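Local coordinates for A rubisco-like protein (Burkholderia fungorum, PDB 3NWR) that belongs to the RuBisCO large-chain family as a rubisco-like protein and probably acts as a lyase, at residues A[105-110]-A[265-270]; A[260-265]-A[306-311]; A[337-342]-A[349-354]. All coordinates share one frame; numbering follows the deposited sequence.

Interaction 1 of 3, residues A[105-110]-A[265-270]; sequences ANLPTL and CGFSAI
L107 and F267 pack their side chains at about a right angle where the first turns of two helices, 107-114 and 267-276, meet. In L107, CG stands anti to the backbone N (chi1 -175°), which carries the isobutyl group across to the start of the other helix. CD2 comes 3.7 Å from F267 CD1, approaching the ring obliquely, while L107 CG lies 3.8 Å from F267 CB at the root of that side chain. The leucine therefore bears on the near end of the phenylalanine, and L107 also packs on L310.

Next to this pair, the pyrrolidine of P108 turns one corner to the serine: P108 CG is 3.5 Å from S268 OG. The serine hydroxyl spends its polarity elsewhere, in a hydrogen bond with the carbonyl of D238 of the second subunit.

On the 105-110 side, N106 caps its helix. Its OD1 takes two donors from the same face of the amide plane: T109 N at 2.9 Å from N106 OD1, tilted from the plane, and T109 OG1 at 3.0 Å from N106 OD1, well above it (66° out of plane). With OD1 held twice, the amide is fixed in rotation, and its ND2 reaches T237 O of the second subunit.

No hydrogen bond passes between 105-110 and 265-270. This is a junction of apolar surfaces from the N-terminal and catalytic family regions, with the side chains of N106 and S268 finding polar partners at the 105-110 helix start (N106 OD1) or on the second subunit, consistent with a buried seam tied to the dimer.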
# COMPACT_ATOMS: atom_id res chain seq x y z
N ALA A 105 -4.61 19.81 0.34
CA ALA A 105 -4.49 19.01 -0.89
C ALA A 105 -3.32 18.04 -0.83
O ALA A 105 -2.46 18.01 -1.70
CB ALA A 105 -4.36 19.92 -2.12
N ASN A 106 -3.32 17.23 0.22
CA ASN A 106 -2.23 16.33 0.54
C ASN A 106 -2.72 14.89 0.35
O ASN A 106 -3.44 14.35 1.20
CB ASN A 106 -1.83 16.57 2.00
CG ASN A 106 -0.55 15.84 2.40
OD1 ASN A 106 -0.45 14.62 2.28
ND2 ASN A 106 0.44 16.60 2.88
N LEU A 107 -2.35 14.29 -0.79
CA LEU A 107 -2.89 12.99 -1.18
C LEU A 107 -2.55 11.86 -0.20
O LEU A 107 -3.45 11.15 0.25
CB LEU A 107 -2.48 12.65 -2.61
CG LEU A 107 -3.06 11.36 -3.20
CD1 LEU A 107 -4.58 11.25 -2.97
CD2 LEU A 107 -2.74 11.28 -4.69
N PRO A 108 -1.26 11.68 0.14
CA PRO A 108 -1.00 10.58 1.08
C PRO A 108 -1.59 10.80 2.48
O PRO A 108 -1.95 9.83 3.15
CB PRO A 108 0.53 10.48 1.09
CG PRO A 108 1.01 11.86 0.67
CD PRO A 108 -0.02 12.33 -0.33
N THR A 109 -1.70 12.04 2.94
CA THR A 109 -2.36 12.27 4.22
C THR A 109 -3.87 12.12 4.14
O THR A 109 -4.51 11.71 5.10
CB THR A 109 -1.91 13.59 4.87
OG1 THR A 109 -0.49 13.53 5.05
CG2 THR A 109 -2.58 13.79 6.24
N LEU A 110 -4.44 12.39 2.96
CA LEU A 110 -5.85 12.06 2.73
C LEU A 110 -6.04 10.56 2.96
O LEU A 110 -6.97 10.14 3.65
CB LEU A 110 -6.26 12.47 1.32
CG LEU A 110 -7.64 12.00 0.86
CD1 LEU A 110 -8.71 12.48 1.83
CD2 LEU A 110 -7.96 12.46 -0.56
N CYS A 265 4.93 2.08 -5.61
CA CYS A 265 5.49 3.40 -5.89
C CYS A 265 4.98 4.41 -4.88
O CYS A 265 5.76 5.21 -4.35
CB CYS A 265 5.13 3.83 -7.31
SG CYS A 265 6.01 2.91 -8.59
N GLY A 266 3.67 4.36 -4.60
CA GLY A 266 3.05 5.27 -3.65
C GLY A 266 2.48 6.55 -4.23
O GLY A 266 2.94 7.04 -5.26
N PHE A 267 1.47 7.10 -3.55
CA PHE A 267 0.86 8.34 -4.01
C PHE A 267 1.91 9.45 -4.14
O PHE A 267 1.87 10.24 -5.08
CB PHE A 267 -0.23 8.81 -3.05
CG PHE A 267 -1.40 7.86 -2.91
CD1 PHE A 267 -2.25 7.63 -3.99
CD2 PHE A 267 -1.66 7.22 -1.70
CE1 PHE A 267 -3.34 6.77 -3.88
CE2 PHE A 267 -2.76 6.36 -1.57
CZ PHE A 267 -3.60 6.13 -2.66
N SER A 268 2.83 9.53 -3.17
CA SER A 268 3.83 10.60 -3.16
C SER A 268 4.70 10.58 -4.41
O SER A 268 4.98 11.63 -5.01
CB SER A 268 4.72 10.47 -1.92
OG SER A 268 3.95 10.63 -0.75
N ALA A 269 5.14 9.39 -4.80
CA ALA A 269 5.98 9.25 -5.98
C ALA A 269 5.19 9.49 -7.26
O ALA A 269 5.66 10.18 -8.17
CB ALA A 269 6.63 7.87 -6.03
N ILE A 270 4.00 8.90 -7.35
CA ILE A 270 3.26 9.00 -8.60
C ILE A 270 2.79 10.42 -8.89
O ILE A 270 2.86 10.87 -10.04
CB ILE A 270 2.10 7.99 -8.66
CG1 ILE A 270 2.62 6.55 -8.59
CG2 ILE A 270 1.26 8.22 -9.92
CD1 ILE A 270 3.61 6.15 -9.68

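Interaction 2 of 3, residues A[260-265]-A[306-311]; sequences ASINWC and TLWRLS
I262 and W308 meet at the end of barrel strand 257-261, where the chain turns straight into the short helix 262-265 and the indole of W308 comes across from helix 301-309. The isoleucine lies over one face of that indole. Its CB sits 3.5 Å from the centroid of the six-membered ring and only 11° off the ring normal, a CH-pi contact. With CG1 held between the backbone N and the carbonyl carbon (chi1 49°), the chain runs on over the same face, so that CD1 ends above the five-membered part, 3.7 Å from W308 CG. The other branch, CG2, is 3.7 Å from W308 CZ3, and the backbone I262 O approaches W308 CH2 to 3.1 Å.

In the parallel barrel of the RuBisCO large-chain catalytic domain, helix 301-309 is the connection between strands 280-284 and 315-319; through W308 it also packs on helix 262-265, which follows the neighbouring strand 257-261.

The amide of N263 stands at 73° to the indole, with OD1 3.9 Å from W308 NE1. That OD1 is hydrogen-bonded to the hydroxyl of Y304, whose ring meets W308 edge-to-face, and ND2 is hydrogen-bonded to N286 O. Behind the tryptophan, its carbonyl oxygen is gripped twice by one residue: S311 OG donates to W308 O in the carbonyl plane at 2.7 Å, and S311 N to W308 O at 3.0 Å.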
# COMPACT_ATOMS: atom_id res chain seq x y z
N ALA A 260 3.51 1.99 -14.15
CA ALA A 260 4.05 1.96 -12.79
C ALA A 260 3.19 1.10 -11.88
O ALA A 260 1.96 1.12 -11.99
CB ALA A 260 4.17 3.38 -12.22
N SER A 261 3.83 0.34 -11.00
CA SER A 261 3.13 -0.43 -9.98
C SER A 261 2.74 0.53 -8.86
O SER A 261 3.50 0.75 -7.91
CB SER A 261 4.01 -1.56 -9.45
OG SER A 261 4.25 -2.50 -10.48
N ILE A 262 1.56 1.11 -8.99
CA ILE A 262 1.16 2.21 -8.12
C ILE A 262 1.25 1.94 -6.62
O ILE A 262 1.67 2.80 -5.86
CB ILE A 262 -0.25 2.74 -8.48
CG1 ILE A 262 -1.26 1.58 -8.60
CG2 ILE A 262 -0.18 3.53 -9.78
CD1 ILE A 262 -2.74 2.03 -8.72
N ASN A 263 0.83 0.75 -6.18
CA ASN A 263 0.81 0.50 -4.74
C ASN A 263 2.19 0.59 -4.11
O ASN A 263 2.34 1.07 -2.99
CB ASN A 263 0.18 -0.85 -4.43
CG ASN A 263 -1.26 -0.91 -4.84
OD1 ASN A 263 -2.03 0.02 -4.57
ND2 ASN A 263 -1.64 -1.99 -5.52
N TRP A 264 3.20 0.15 -4.85
CA TRP A 264 4.54 0.08 -4.30
C TRP A 264 5.32 1.36 -4.56
O TRP A 264 6.24 1.71 -3.82
CB TRP A 264 5.27 -1.13 -4.89
CG TRP A 264 4.41 -2.37 -4.89
CD1 TRP A 264 4.12 -3.16 -5.95
CD2 TRP A 264 3.72 -2.93 -3.76
NE1 TRP A 264 3.29 -4.19 -5.56
CE2 TRP A 264 3.03 -4.08 -4.23
CE3 TRP A 264 3.61 -2.59 -2.41
CZ2 TRP A 264 2.25 -4.88 -3.39
CZ3 TRP A 264 2.83 -3.39 -1.58
CH2 TRP A 264 2.18 -4.52 -2.07
N CYS A 265 4.93 2.08 -5.61
CA CYS A 265 5.49 3.40 -5.89
C CYS A 265 4.98 4.41 -4.88
O CYS A 265 5.76 5.21 -4.35
CB CYS A 265 5.13 3.83 -7.31
SG CYS A 265 6.01 2.91 -8.59
N THR A 306 -10.64 6.44 -6.60
CA THR A 306 -10.73 7.87 -6.31
C THR A 306 -9.37 8.41 -5.89
O THR A 306 -8.86 9.37 -6.48
CB THR A 306 -11.77 8.17 -5.22
OG1 THR A 306 -13.07 7.80 -5.69
CG2 THR A 306 -11.75 9.65 -4.88
N LEU A 307 -8.77 7.78 -4.88
CA LEU A 307 -7.46 8.22 -4.40
C LEU A 307 -6.43 8.17 -5.51
O LEU A 307 -5.68 9.13 -5.71
CB LEU A 307 -7.01 7.35 -3.23
CG LEU A 307 -7.89 7.44 -1.99
CD1 LEU A 307 -7.44 6.37 -1.01
CD2 LEU A 307 -7.79 8.82 -1.37
N TRP A 308 -6.37 7.07 -6.25
CA TRP A 308 -5.39 6.97 -7.32
C TRP A 308 -5.60 7.97 -8.45
O TRP A 308 -4.65 8.49 -9.01
CB TRP A 308 -5.22 5.51 -7.81
CG TRP A 308 -4.30 4.83 -6.88
CD1 TRP A 308 -4.60 3.90 -5.91
CD2 TRP A 308 -2.92 5.12 -6.74
NE1 TRP A 308 -3.46 3.58 -5.20
CE2 TRP A 308 -2.41 4.31 -5.70
CE3 TRP A 308 -2.04 5.98 -7.42
CZ2 TRP A 308 -1.07 4.34 -5.32
CZ3 TRP A 308 -0.72 6.01 -7.04
CH2 TRP A 308 -0.25 5.20 -6.00
N ARG A 309 -6.86 8.28 -8.77
CA ARG A 309 -7.10 9.25 -9.82
C ARG A 309 -6.62 10.65 -9.44
O ARG A 309 -6.27 11.45 -10.31
CB ARG A 309 -8.57 9.22 -10.22
CG ARG A 309 -8.87 8.06 -11.16
CD ARG A 309 -10.35 7.78 -11.33
NE ARG A 309 -11.05 8.88 -11.99
CZ ARG A 309 -12.34 8.83 -12.30
NH1 ARG A 309 -12.92 9.87 -12.91
NH2 ARG A 309 -13.05 7.75 -12.00
N LEU A 310 -6.56 10.94 -8.14
CA LEU A 310 -6.02 12.22 -7.69
C LEU A 310 -4.53 12.38 -8.01
O LEU A 310 -4.01 13.50 -8.00
CB LEU A 310 -6.27 12.45 -6.19
CG LEU A 310 -7.74 12.45 -5.77
CD1 LEU A 310 -7.88 12.56 -4.25
CD2 LEU A 310 -8.51 13.59 -6.45
N SER A 311 -3.84 11.28 -8.28
CA SER A 311 -2.42 11.37 -8.67
C SER A 311 -2.24 11.63 -10.16
O SER A 311 -1.12 11.87 -10.63
CB SER A 311 -1.65 10.10 -8.28
OG SER A 311 -2.01 9.02 -9.13

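Interaction 3 of 3, residues A[337-342]-A[349-354]; sequences RDCATP and DAVLPA
The last turn of helix 329-340 comes up against the chain entering strand 352-355, with A340 and A350 CA atoms 4.9 Å apart and one backbone hydrogen bond, V351 N to C339 O, at 3.0 Å. That bond is fairly straight at the hydrogen (159°), though the donor is tilted 30° out of the carbonyl plane. It engages a carbonyl at the end of the helix, where the regular helical pattern is running out.

C339 packs its side chain between helix and strand. Its CB lies 3.8 Å from V351 CG2, and with SG turned anti to the carbonyl carbon (chi1 -69°) the sulfur reaches further along the strand to sit 4.0 Å from P353 CB. The cysteine also packs on M316 and V318 of strand 315-319, so it is buried between the helix and two neighbouring strands. A350 sets its methyl against the helix end itself, CB being 3.5 Å from C339 O.

Further out, the carboxylate of D349 comes alongside P342: OD1 is 3.1 Å from P342 CA. The carboxylate does not depend on the proline for polar partners. OD2 forms a salt bridge with R139, and OD1 has both R309 and the backbone N of L343, which holds the group in place and would favour its charged form. On the helix side, T341 OG1 folds back onto R337 O, closing the last turn.

Together these contacts secure the short return from helix to strand in the beta-alpha-beta crossover made by strand 315-319, helix 329-340 and strand 352-355, the repeating element of the TIM barrel that forms the catalytic domain of the RuBisCO family.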
# COMPACT_ATOMS: atom_id res chain seq x y z
N ARG A 337 -17.21 0.85 -14.44
CA ARG A 337 -18.12 1.98 -14.42
C ARG A 337 -17.58 3.13 -13.58
O ARG A 337 -17.77 4.31 -13.92
CB ARG A 337 -19.52 1.53 -14.01
CG ARG A 337 -20.14 0.65 -15.09
CD ARG A 337 -21.52 0.13 -14.73
NE ARG A 337 -22.07 -0.61 -15.86
CZ ARG A 337 -23.17 -1.35 -15.81
NH1 ARG A 337 -23.85 -1.47 -14.68
NH2 ARG A 337 -23.60 -1.98 -16.90
N ASP A 338 -16.87 2.80 -12.51
CA ASP A 338 -16.20 3.82 -11.69
C ASP A 338 -15.24 4.65 -12.54
O ASP A 338 -15.21 5.88 -12.46
CB ASP A 338 -15.42 3.18 -10.54
CG ASP A 338 -16.31 2.69 -9.41
OD1 ASP A 338 -17.42 3.25 -9.21
OD2 ASP A 338 -15.87 1.76 -8.69
N CYS A 339 -14.44 3.97 -13.36
CA CYS A 339 -13.44 4.63 -14.20
C CYS A 339 -14.05 5.69 -15.10
O CYS A 339 -13.46 6.76 -15.33
CB CYS A 339 -12.70 3.61 -15.06
SG CYS A 339 -11.60 2.51 -14.14
N ALA A 340 -15.25 5.40 -15.60
CA ALA A 340 -15.93 6.31 -16.52
C ALA A 340 -16.70 7.43 -15.81
O ALA A 340 -17.14 8.39 -16.44
CB ALA A 340 -16.88 5.52 -17.42
N THR A 341 -16.85 7.31 -14.50
CA THR A 341 -17.61 8.28 -13.73
C THR A 341 -16.69 9.40 -13.26
O THR A 341 -15.72 9.14 -12.55
CB THR A 341 -18.25 7.59 -12.50
OG1 THR A 341 -19.06 6.49 -12.94
CG2 THR A 341 -19.11 8.58 -11.68
N PRO A 342 -16.98 10.66 -13.65
CA PRO A 342 -16.14 11.77 -13.17
C PRO A 342 -16.15 11.82 -11.65
O PRO A 342 -17.15 11.50 -11.01
CB PRO A 342 -16.83 13.01 -13.74
CG PRO A 342 -17.57 12.51 -14.94
CD PRO A 342 -18.05 11.13 -14.55
N ASP A 349 -12.91 14.01 -15.86
CA ASP A 349 -11.63 13.41 -15.52
C ASP A 349 -11.66 11.88 -15.56
O ASP A 349 -10.94 11.21 -14.82
CB ASP A 349 -11.22 13.89 -14.13
CG ASP A 349 -12.23 13.50 -13.06
OD1 ASP A 349 -13.24 12.85 -13.38
OD2 ASP A 349 -12.03 13.86 -11.88
N ALA A 350 -12.50 11.31 -16.42
CA ALA A 350 -12.57 9.86 -16.52
C ALA A 350 -11.23 9.26 -16.92
O ALA A 350 -10.40 9.92 -17.56
CB ALA A 350 -13.67 9.44 -17.52
N VAL A 351 -11.00 8.02 -16.52
CA VAL A 351 -9.80 7.30 -16.92
C VAL A 351 -10.20 6.08 -17.75
O VAL A 351 -11.35 5.65 -17.73
CB VAL A 351 -8.93 6.88 -15.71
CG1 VAL A 351 -8.42 8.11 -14.97
CG2 VAL A 351 -9.70 5.93 -14.78
N LEU A 352 -9.23 5.54 -18.47
CA LEU A 352 -9.47 4.41 -19.36
C LEU A 352 -9.39 3.11 -18.58
O LEU A 352 -8.35 2.81 -17.99
CB LEU A 352 -8.43 4.41 -20.47
CG LEU A 352 -8.61 3.39 -21.60
CD1 LEU A 352 -9.81 3.74 -22.48
CD2 LEU A 352 -7.34 3.33 -22.44
N PRO A 353 -10.48 2.32 -18.56
CA PRO A 353 -10.41 1.02 -17.88
C PRO A 353 -9.68 -0.00 -18.74
O PRO A 353 -9.89 -0.06 -19.96
CB PRO A 353 -11.88 0.64 -17.69
CG PRO A 353 -12.57 1.27 -18.87
CD PRO A 353 -11.83 2.59 -19.10
N ALA A 354 -8.81 -0.78 -18.10
CA ALA A 354 -8.10 -1.86 -18.75
C ALA A 354 -8.61 -3.20 -18.25
O ALA A 354 -8.49 -3.54 -17.07
CB ALA A 354 -6.59 -1.73 -18.53

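How the interactions relate
Interactions 1 and 2 are neighbours, their centres about 8 Å apart. They share C265, and their segments alternate along the chain. F267 of interaction 1 backs onto the indole face of W308 opposite I262, with F267 CE1 3.2 Å from W308 CE2, so packing runs unbroken from helix 107-114 into the barrel. Interaction 3 comes later in sequence, about 14 Å from interaction 2 and about 20 Å from interaction 1 between centres. R309 NH1 links it to interaction 2, 2.9 Å from T341 O in a probable hydrogen bond. Interactions 2 and 3 reach the same parallel sheet. Helix 301-309 packs on both helix 107-114 (L307 on L110) and barrel elements, while residues of 260-270 meet the second subunit.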